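Long-range contact in Endoglucanase(Endo-1,4-beta-glucanase)protein (Pseudomonas stutzeri, PDB 6R2J), which probably hydrolyses beta-1,4-glucosidic bonds of cellulose as a family 5 endoglucanase and is captured here with cellobiose: residues A[181-193]-A[230-242]. Numbering follows the deposited sequence.
Sequences SAYHWPLVNANFL and GVERARPFIEWLQ. With BGC (beta-D-glucopyranose), chain E.
W185 and W240 meet edge to face: the five-membered ring of W185 turns its NE1 edge onto the six-membered ring of W240, planes at 67°, with NE1 3.2 Å from CE3 of W240. One face of the W185 indole takes the edge of F237, whose CD1 lies 3.6 Å from CD2 of W185; over the opposite face sits ND2 of N189, an amide whose OD1 is held by the backbone N of E177, so the indole lies between the two. W240 leaves its helix with CG anti to the backbone N (chi1 -175°), which carries its ring across to the turn at 189-192. There NE1 gives a nearly straight hydrogen bond to A190 O (3.2 Å, 168°), reaching the oxygen from above the carbonyl plane, while F192 O borders the ring at CZ2. A leucine in place of W240 would probably leave A190 O without this donor and the NE1 edge of W185 without the ring face it rests on. Farther along, the two proline rings cross at a slant, P186 CG lying 3.6 Å from P236 CB, and A182 CB packs 3.4 Å from R233 O. In this TIM barrel the contact packs kinked helix 229-244, which follows strand 201-206, against short helix 185-188 in the connection after strand 171-175. From strand 201-206, A205 touches A182, W185 and F237, and Y203 meets the W240 ring edge to face, while neighbouring S181 belongs to the glycan pocket.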
ATOM      1  N   SER A 181      -4.264   8.420   7.428  1.00  8.91           N
ATOM      2  CA  SER A 181      -5.377   9.134   6.825  1.00  9.14           C
ATOM      3  C   SER A 181      -4.921  10.298   5.953  1.00  9.84           C
ATOM      4  O   SER A 181      -4.161  11.166   6.384  1.00  9.77           O
ATOM      5  CB  SER A 181      -6.262   9.669   7.953  1.00 10.41           C
ATOM      6  OG  SER A 181      -7.231  10.561   7.454  1.00 10.26           O
ATOM      7  N   ALA A 182      -5.443  10.335   4.734  1.00 11.64           N
ATOM      8  CA  ALA A 182      -5.139  11.426   3.821  1.00 12.11           C
ATOM      9  C   ALA A 182      -5.806  12.727   4.260  1.00 11.81           C
ATOM     10  O   ALA A 182      -5.188  13.800   4.218  1.00 12.94           O
ATOM     11  CB  ALA A 182      -5.602  11.038   2.418  1.00 13.49           C
ATOM     12  N   TYR A 183      -7.062  12.656   4.701  1.00 10.59           N
ATOM     13  CA  TYR A 183      -7.782  13.860   5.104  1.00 11.34           C
ATOM     14  C   TYR A 183      -7.090  14.550   6.276  1.00 10.88           C
ATOM     15  O   TYR A 183      -6.981  15.786   6.319  1.00 10.71           O
ATOM     16  CB  TYR A 183      -9.228  13.467   5.467  1.00 12.49           C
ATOM     17  CG  TYR A 183     -10.030  14.619   5.994  1.00 13.83           C
ATOM     18  CD1 TYR A 183     -10.519  15.600   5.129  1.00 14.70           C
ATOM     19  CD2 TYR A 183     -10.254  14.774   7.365  1.00 13.77           C
ATOM     20  CE1 TYR A 183     -11.216  16.696   5.614  1.00 16.14           C
ATOM     21  CE2 TYR A 183     -10.935  15.871   7.849  1.00 14.39           C
ATOM     22  CZ  TYR A 183     -11.416  16.810   6.970  1.00 15.38           C
ATOM     23  OH  TYR A 183     -12.102  17.886   7.443  1.00 19.07           O
ATOM     24  N   HIS A 184      -6.594  13.758   7.227  1.00  9.96           N
ATOM     25  CA  HIS A 184      -6.022  14.282   8.452  1.00 10.61           C
ATOM     26  C   HIS A 184      -4.539  14.591   8.328  1.00 11.57           C
ATOM     27  O   HIS A 184      -3.967  15.141   9.284  1.00 10.89           O
ATOM     28  CB  HIS A 184      -6.236  13.274   9.601  1.00 10.32           C
ATOM     29  CG  HIS A 184      -7.681  12.985   9.904  1.00 11.57           C
ATOM     30  ND1 HIS A 184      -8.348  11.873   9.429  1.00 12.32           N
ATOM     31  CD2 HIS A 184      -8.589  13.676  10.637  1.00 12.01           C
ATOM     32  CE1 HIS A 184      -9.603  11.896   9.854  1.00 12.35           C
ATOM     33  NE2 HIS A 184      -9.772  12.977  10.597  1.00 11.40           N
ATOM     34  N   TRP A 185      -3.921  14.243   7.186  1.00 10.58           N
ATOM     35  CA  TRP A 185      -2.475  14.307   7.022  1.00 10.00           C
ATOM     36  C   TRP A 185      -1.873  15.648   7.440  1.00 10.95           C
ATOM     37  O   TRP A 185      -0.875  15.650   8.181  1.00 11.21           O
ATOM     38  CB  TRP A 185      -2.174  13.970   5.555  1.00 10.01           C
ATOM     39  CG  TRP A 185      -0.760  13.766   5.352  1.00 10.77           C
ATOM     40  CD1 TRP A 185       0.198  14.735   5.190  1.00 13.14           C
ATOM     41  CD2 TRP A 185      -0.088  12.523   5.316  1.00 11.31           C
ATOM     42  NE1 TRP A 185       1.437  14.159   5.095  1.00 13.46           N
ATOM     43  CE2 TRP A 185       1.289  12.796   5.146  1.00 12.50           C
ATOM     44  CE3 TRP A 185      -0.506  11.197   5.418  1.00 12.29           C
ATOM     45  CZ2 TRP A 185       2.260  11.772   5.073  1.00 14.93           C
ATOM     46  CZ3 TRP A 185       0.446  10.191   5.339  1.00 14.32           C
ATOM     47  CH2 TRP A 185       1.814  10.481   5.164  1.00 15.18           C
ATOM     48  N   PRO A 186      -2.398  16.798   6.997  1.00 13.06           N
ATOM     49  CA  PRO A 186      -1.715  18.069   7.291  1.00 13.73           C
ATOM     50  C   PRO A 186      -1.786  18.438   8.742  1.00 16.38           C
ATOM     51  O   PRO A 186      -0.987  19.261   9.202  1.00 19.62           O
ATOM     52  CB  PRO A 186      -2.467  19.108   6.451  1.00 12.75           C
ATOM     53  CG  PRO A 186      -3.334  18.376   5.566  1.00 13.25           C
ATOM     54  CD  PRO A 186      -3.566  16.981   6.113  1.00 12.00           C
ATOM     55  N   LEU A 187      -2.724  17.862   9.484  1.00 15.74           N
ATOM     56  CA  LEU A 187      -2.808  18.154  10.902  1.00 16.37           C
ATOM     57  C   LEU A 187      -1.993  17.159  11.710  1.00 16.16           C
ATOM     58  O   LEU A 187      -1.322  17.562  12.659  1.00 17.55           O
ATOM     59  CB  LEU A 187      -4.266  18.205  11.378  1.00 17.12           C
ATOM     60  CG  LEU A 187      -5.114  19.269  10.669  1.00 18.73           C
ATOM     61  CD1 LEU A 187      -6.370  19.640  11.417  1.00 19.68           C
ATOM     62  CD2 LEU A 187      -4.346  20.580  10.396  1.00 20.04           C
ATOM     63  N   VAL A 188      -1.982  15.878  11.309  1.00 14.73           N
ATOM     64  CA  VAL A 188      -1.315  14.825  12.094  1.00 12.91           C
ATOM     65  C   VAL A 188       0.188  14.788  11.820  1.00 13.70           C
ATOM     66  O   VAL A 188       1.009  14.515  12.712  1.00 13.28           O
ATOM     67  CB  VAL A 188      -1.993  13.473  11.801  1.00 12.11           C
ATOM     68  CG1 VAL A 188      -1.114  12.335  12.197  1.00 15.24           C
ATOM     69  CG2 VAL A 188      -3.323  13.377  12.535  1.00 12.22           C
ATOM     70  N   ASN A 189       0.564  15.069  10.585  1.00 13.95           N
ATOM     71  CA  ASN A 189       1.926  14.937  10.103  1.00 16.01           C
ATOM     72  C   ASN A 189       2.438  16.278   9.588  1.00 17.73           C
ATOM     73  O   ASN A 189       3.129  16.348   8.557  1.00 18.91           O
ATOM     74  CB  ASN A 189       2.033  13.877   9.000  1.00 15.00           C
ATOM     75  CG  ASN A 189       1.338  12.595   9.354  1.00 15.53           C
ATOM     76  OD1 ASN A 189       1.725  11.900  10.302  1.00 15.01           O
ATOM     77  ND2 ASN A 189       0.292  12.276   8.608  1.00 16.89           N
ATOM     78  N   ALA A 190       2.109  17.365  10.290  1.00 17.79           N
ATOM     79  CA  ALA A 190       2.334  18.687   9.710  1.00 18.18           C
ATOM     80  C   ALA A 190       3.803  18.895   9.401  1.00 18.21           C
ATOM     81  O   ALA A 190       4.152  19.443   8.342  1.00 19.19           O
ATOM     82  CB  ALA A 190       1.823  19.787  10.641  1.00 20.14           C
ATOM     83  N   ASN A 191       4.674  18.438  10.315  1.00 18.33           N
ATOM     84  CA  ASN A 191       6.122  18.537  10.178  1.00 19.19           C
ATOM     85  C   ASN A 191       6.792  17.173  10.095  1.00 20.47           C
ATOM     86  O   ASN A 191       7.778  16.928  10.790  1.00 22.70           O
ATOM     87  CB  ASN A 191       6.709  19.234  11.392  1.00 18.92           C
ATOM     88  CG  ASN A 191       6.066  20.565  11.655  1.00 20.41           C
ATOM     89  OD1 ASN A 191       5.061  20.663  12.380  1.00 21.18           O
ATOM     90  ND2 ASN A 191       6.639  21.614  11.062  1.00 21.32           N
ATOM     91  N   PHE A 192       6.246  16.277   9.285  1.00 19.94           N
ATOM     92  CA  PHE A 192       6.747  14.923   9.142  1.00 17.28           C
ATOM     93  C   PHE A 192       7.727  14.910   7.967  1.00 15.09           C
ATOM     94  O   PHE A 192       7.422  15.417   6.877  1.00 13.58           O
ATOM     95  CB  PHE A 192       5.541  13.969   8.975  1.00 17.60           C
ATOM     96  CG  PHE A 192       5.909  12.505   8.899  1.00 15.88           C
ATOM     97  CD1 PHE A 192       6.829  11.949   9.782  1.00 16.11           C
ATOM     98  CD2 PHE A 192       5.344  11.697   7.919  1.00 14.40           C
ATOM     99  CE1 PHE A 192       7.192  10.611   9.686  1.00 15.11           C
ATOM    100  CE2 PHE A 192       5.717  10.365   7.786  1.00 15.02           C
ATOM    101  CZ  PHE A 192       6.637   9.806   8.682  1.00 16.07           C
ATOM    102  N   LEU A 193       8.926  14.364   8.208  1.00 14.67           N
ATOM    103  CA  LEU A 193       9.963  14.362   7.177  1.00 14.40           C
ATOM    104  C   LEU A 193      11.009  13.316   7.497  1.00 12.30           C
ATOM    105  O   LEU A 193      11.731  13.442   8.487  1.00 14.32           O
ATOM    106  CB  LEU A 193      10.641  15.731   7.086  1.00 16.41           C
ATOM    107  CG  LEU A 193      11.468  15.982   5.815  1.00 18.52           C
ATOM    108  CD1 LEU A 193      11.917  17.464   5.737  1.00 19.65           C
ATOM    109  CD2 LEU A 193      12.697  15.096   5.740  1.00 19.34           C
ATOM    110  N   GLY A 230     -14.198  11.898  -2.021  1.00 11.47           N
ATOM    111  CA  GLY A 230     -12.885  11.367  -2.292  1.00 11.90           C
ATOM    112  C   GLY A 230     -11.908  12.473  -2.629  1.00 13.20           C
ATOM    113  O   GLY A 230     -10.780  12.484  -2.146  1.00 14.30           O
ATOM    114  N   VAL A 231     -12.330  13.428  -3.458  1.00 13.98           N
ATOM    115  CA  VAL A 231     -11.442  14.542  -3.791  1.00 14.71           C
ATOM    116  C   VAL A 231     -11.178  15.422  -2.565  1.00 15.36           C
ATOM    117  O   VAL A 231     -10.056  15.919  -2.355  1.00 15.49           O
ATOM    118  CB  VAL A 231     -12.005  15.361  -4.964  1.00 14.46           C
ATOM    119  CG1 VAL A 231     -11.092  16.577  -5.167  1.00 16.47           C
ATOM    120  CG2 VAL A 231     -12.153  14.529  -6.222  1.00 13.75           C
ATOM    121  N   GLU A 232     -12.208  15.635  -1.750  1.00 14.61           N
ATOM    122  CA  GLU A 232     -12.055  16.453  -0.558  1.00 16.03           C
ATOM    123  C   GLU A 232     -11.115  15.806   0.448  1.00 16.03           C
ATOM    124  O   GLU A 232     -10.373  16.517   1.127  1.00 17.34           O
ATOM    125  CB  GLU A 232     -13.427  16.685   0.051  1.00 18.80           C
ATOM    126  CG  GLU A 232     -14.344  17.533  -0.817  1.00 22.45           C
ATOM    127  CD  GLU A 232     -15.824  17.386  -0.441  1.00 27.30           C
ATOM    128  OE1 GLU A 232     -16.141  16.862   0.674  1.00 27.45           O
ATOM    129  OE2 GLU A 232     -16.683  17.830  -1.265  1.00 29.74           O
ATOM    130  N   ARG A 233     -11.134  14.474   0.567  1.00 14.36           N
ATOM    131  CA  ARG A 233     -10.239  13.775   1.472  1.00 14.27           C
ATOM    132  C   ARG A 233      -8.852  13.588   0.873  1.00 14.04           C
ATOM    133  O   ARG A 233      -7.884  13.445   1.617  1.00 15.50           O
ATOM    134  CB  ARG A 233     -10.884  12.453   1.932  1.00 13.03           C
ATOM    135  CG  ARG A 233     -12.106  12.703   2.825  1.00 12.93           C
ATOM    136  CD  ARG A 233     -12.759  11.452   3.369  1.00 12.89           C
ATOM    137  NE  ARG A 233     -13.916  11.803   4.207  1.00 14.32           N
ATOM    138  CZ  ARG A 233     -14.763  10.930   4.746  1.00 15.44           C
ATOM    139  NH1 ARG A 233     -14.613   9.641   4.537  1.00 16.81           N
ATOM    140  NH2 ARG A 233     -15.762  11.340   5.499  1.00 16.08           N
ATOM    141  N   ALA A 234      -8.712  13.642  -0.445  1.00 13.66           N
ATOM    142  CA  ALA A 234      -7.371  13.566  -1.014  1.00 13.63           C
ATOM    143  C   ALA A 234      -6.650  14.904  -0.932  1.00 12.57           C
ATOM    144  O   ALA A 234      -5.431  14.951  -0.699  1.00 12.39           O
ATOM    145  CB  ALA A 234      -7.457  13.102  -2.465  1.00 13.07           C
ATOM    146  N   ARG A 235      -7.388  15.997  -1.122  1.00 14.12           N
ATOM    147  CA  ARG A 235      -6.763  17.305  -1.350  1.00 16.30           C
ATOM    148  C   ARG A 235      -5.857  17.760  -0.209  1.00 13.54           C
ATOM    149  O   ARG A 235      -4.769  18.285  -0.497  1.00 11.38           O
ATOM    150  CB  ARG A 235      -7.865  18.337  -1.644  1.00 20.54           C
ATOM    151  CG  ARG A 235      -7.403  19.759  -1.848  1.00 24.78           C
ATOM    152  CD  ARG A 235      -8.607  20.695  -1.962  1.00 29.98           C
ATOM    153  NE  ARG A 235      -9.690  20.197  -2.820  1.00 34.07           N
ATOM    154  CZ  ARG A 235     -10.950  19.992  -2.419  1.00 37.72           C
ATOM    155  NH1 ARG A 235     -11.307  20.223  -1.147  1.00 38.15           N
ATOM    156  NH2 ARG A 235     -11.868  19.564  -3.299  1.00 38.79           N
ATOM    157  N   PRO A 236      -6.230  17.618   1.059  1.00 13.33           N
ATOM    158  CA  PRO A 236      -5.304  17.992   2.122  1.00 13.55           C
ATOM    159  C   PRO A 236      -3.926  17.382   1.926  1.00 13.15           C
ATOM    160  O   PRO A 236      -2.911  18.070   2.121  1.00 12.59           O
ATOM    161  CB  PRO A 236      -6.017  17.441   3.360  1.00 15.65           C
ATOM    162  CG  PRO A 236      -7.476  17.467   2.999  1.00 15.40           C
ATOM    163  CD  PRO A 236      -7.478  17.034   1.591  1.00 14.23           C
ATOM    164  N   PHE A 237      -3.893  16.095   1.535  1.00 12.75           N
ATOM    165  CA  PHE A 237      -2.669  15.303   1.400  1.00 13.45           C
ATOM    166  C   PHE A 237      -1.850  15.771   0.203  1.00 13.83           C
ATOM    167  O   PHE A 237      -0.649  16.042   0.333  1.00 12.73           O
ATOM    168  CB  PHE A 237      -3.086  13.816   1.276  1.00 13.14           C
ATOM    169  CG  PHE A 237      -1.945  12.865   1.044  1.00 12.34           C
ATOM    170  CD1 PHE A 237      -0.808  12.904   1.836  1.00 12.79           C
ATOM    171  CD2 PHE A 237      -2.017  11.921   0.022  1.00 11.78           C
ATOM    172  CE1 PHE A 237       0.247  12.040   1.587  1.00 14.46           C
ATOM    173  CE2 PHE A 237      -0.964  11.070  -0.238  1.00 13.97           C
ATOM    174  CZ  PHE A 237       0.162  11.121   0.544  1.00 14.83           C
ATOM    175  N   ILE A 238      -2.506  15.879  -0.968  1.00 14.28           N
ATOM    176  CA  ILE A 238      -1.880  16.420  -2.179  1.00 13.97           C
ATOM    177  C   ILE A 238      -1.284  17.797  -1.898  1.00 12.80           C
ATOM    178  O   ILE A 238      -0.149  18.099  -2.278  1.00 13.10           O
ATOM    179  CB  ILE A 238      -2.911  16.460  -3.328  1.00 15.85           C
ATOM    180  CG1 ILE A 238      -3.451  15.043  -3.588  1.00 17.10           C
ATOM    181  CG2 ILE A 238      -2.327  17.184  -4.549  1.00 17.00           C
ATOM    182  CD1 ILE A 238      -2.472  13.933  -3.441  1.00 18.09           C
ATOM    183  N   GLU A 239      -2.039  18.649  -1.212  1.00 12.67           N
ATOM    184  CA  GLU A 239      -1.575  20.002  -0.949  1.00 14.90           C
ATOM    185  C   GLU A 239      -0.369  19.998  -0.031  1.00 14.47           C
ATOM    186  O   GLU A 239       0.577  20.765  -0.235  1.00 15.06           O
ATOM    187  CB  GLU A 239      -2.705  20.829  -0.333  1.00 17.79           C
ATOM    188  CG  GLU A 239      -3.753  21.242  -1.370  1.00 21.43           C
ATOM    189  CD  GLU A 239      -4.809  22.125  -0.807  1.00 24.58           C
ATOM    190  OE1 GLU A 239      -4.658  22.511   0.359  1.00 26.00           O
ATOM    191  OE2 GLU A 239      -5.791  22.419  -1.513  1.00 26.18           O
ATOM    192  N   TRP A 240      -0.369  19.125   0.971  1.00 14.20           N
ATOM    193  CA  TRP A 240       0.819  18.949   1.800  1.00 13.45           C
ATOM    194  C   TRP A 240       1.996  18.426   0.988  1.00 14.14           C
ATOM    195  O   TRP A 240       3.128  18.897   1.152  1.00 13.94           O
ATOM    196  CB  TRP A 240       0.508  17.959   2.918  1.00 13.71           C
ATOM    197  CG  TRP A 240       1.575  17.778   3.906  1.00 13.71           C
ATOM    198  CD1 TRP A 240       1.740  18.464   5.088  1.00 13.77           C
ATOM    199  CD2 TRP A 240       2.632  16.819   3.849  1.00 13.09           C
ATOM    200  NE1 TRP A 240       2.849  18.001   5.751  1.00 12.74           N
ATOM    201  CE2 TRP A 240       3.417  16.991   5.014  1.00 13.14           C
ATOM    202  CE3 TRP A 240       3.008  15.840   2.921  1.00 12.56           C
ATOM    203  CZ2 TRP A 240       4.560  16.211   5.273  1.00 13.55           C
ATOM    204  CZ3 TRP A 240       4.147  15.051   3.190  1.00 12.15           C
ATOM    205  CH2 TRP A 240       4.904  15.248   4.346  1.00 13.17           C
ATOM    206  N   LEU A 241       1.756  17.439   0.117  1.00 13.02           N
ATOM    207  CA  LEU A 241       2.812  16.974  -0.783  1.00 12.77           C
ATOM    208  C   LEU A 241       3.366  18.112  -1.650  1.00 12.90           C
ATOM    209  O   LEU A 241       4.578  18.323  -1.715  1.00 11.96           O
ATOM    210  CB  LEU A 241       2.281  15.848  -1.661  1.00 11.51           C
ATOM    211  CG  LEU A 241       1.950  14.580  -0.872  1.00 11.08           C
ATOM    212  CD1 LEU A 241       1.081  13.657  -1.753  1.00 11.66           C
ATOM    213  CD2 LEU A 241       3.153  13.842  -0.402  1.00  9.86           C
ATOM    214  N   GLN A 242       2.501  18.858  -2.323  1.00 14.12           N
ATOM    215  CA  GLN A 242       3.003  19.935  -3.167  1.00 16.64           C
ATOM    216  C   GLN A 242       3.810  20.940  -2.360  1.00 16.66           C
ATOM    217  O   GLN A 242       4.872  21.396  -2.808  1.00 18.50           O
ATOM    218  CB  GLN A 242       1.838  20.611  -3.889  1.00 19.02           C
ATOM    219  CG  GLN A 242       1.092  19.664  -4.846  1.00 19.46           C
ATOM    220  CD  GLN A 242      -0.103  20.304  -5.523  1.00 18.83           C
ATOM    221  OE1 GLN A 242      -0.242  20.245  -6.755  1.00 18.57           O
ATOM    222  NE2 GLN A 242      -0.969  20.931  -4.722  1.00 18.57           N
TER
HETATM  223  C2  BGC E   2      -8.372   6.329   9.080  0.71 15.36           C
HETATM  224  C3  BGC E   2      -7.374   6.557   7.988  0.71 10.56           C
HETATM  225  C4  BGC E   2      -7.210   5.208   7.368  0.71 11.69           C
HETATM  226  C5  BGC E   2      -8.402   4.303   7.351  0.71 33.08           C
HETATM  227  C6  BGC E   2      -7.905   3.097   6.612  0.71  7.08           C
HETATM  228  C1  BGC E   2      -9.488   5.254   9.118  0.71 20.14           C
HETATM  229  O2  BGC E   2      -8.776   7.690   9.516  0.71 19.35           O
HETATM  230  O3  BGC E   2      -6.118   7.044   8.475  0.71 51.96           O
HETATM  231  O4  BGC E   2      -6.640   5.636   6.153  0.71 18.47           O
HETATM  232  O5  BGC E   2      -8.759   4.003   8.784  0.71 20.05           O
HETATM  233  O6  BGC E   2      -8.793   1.997   6.942  0.71 17.58           O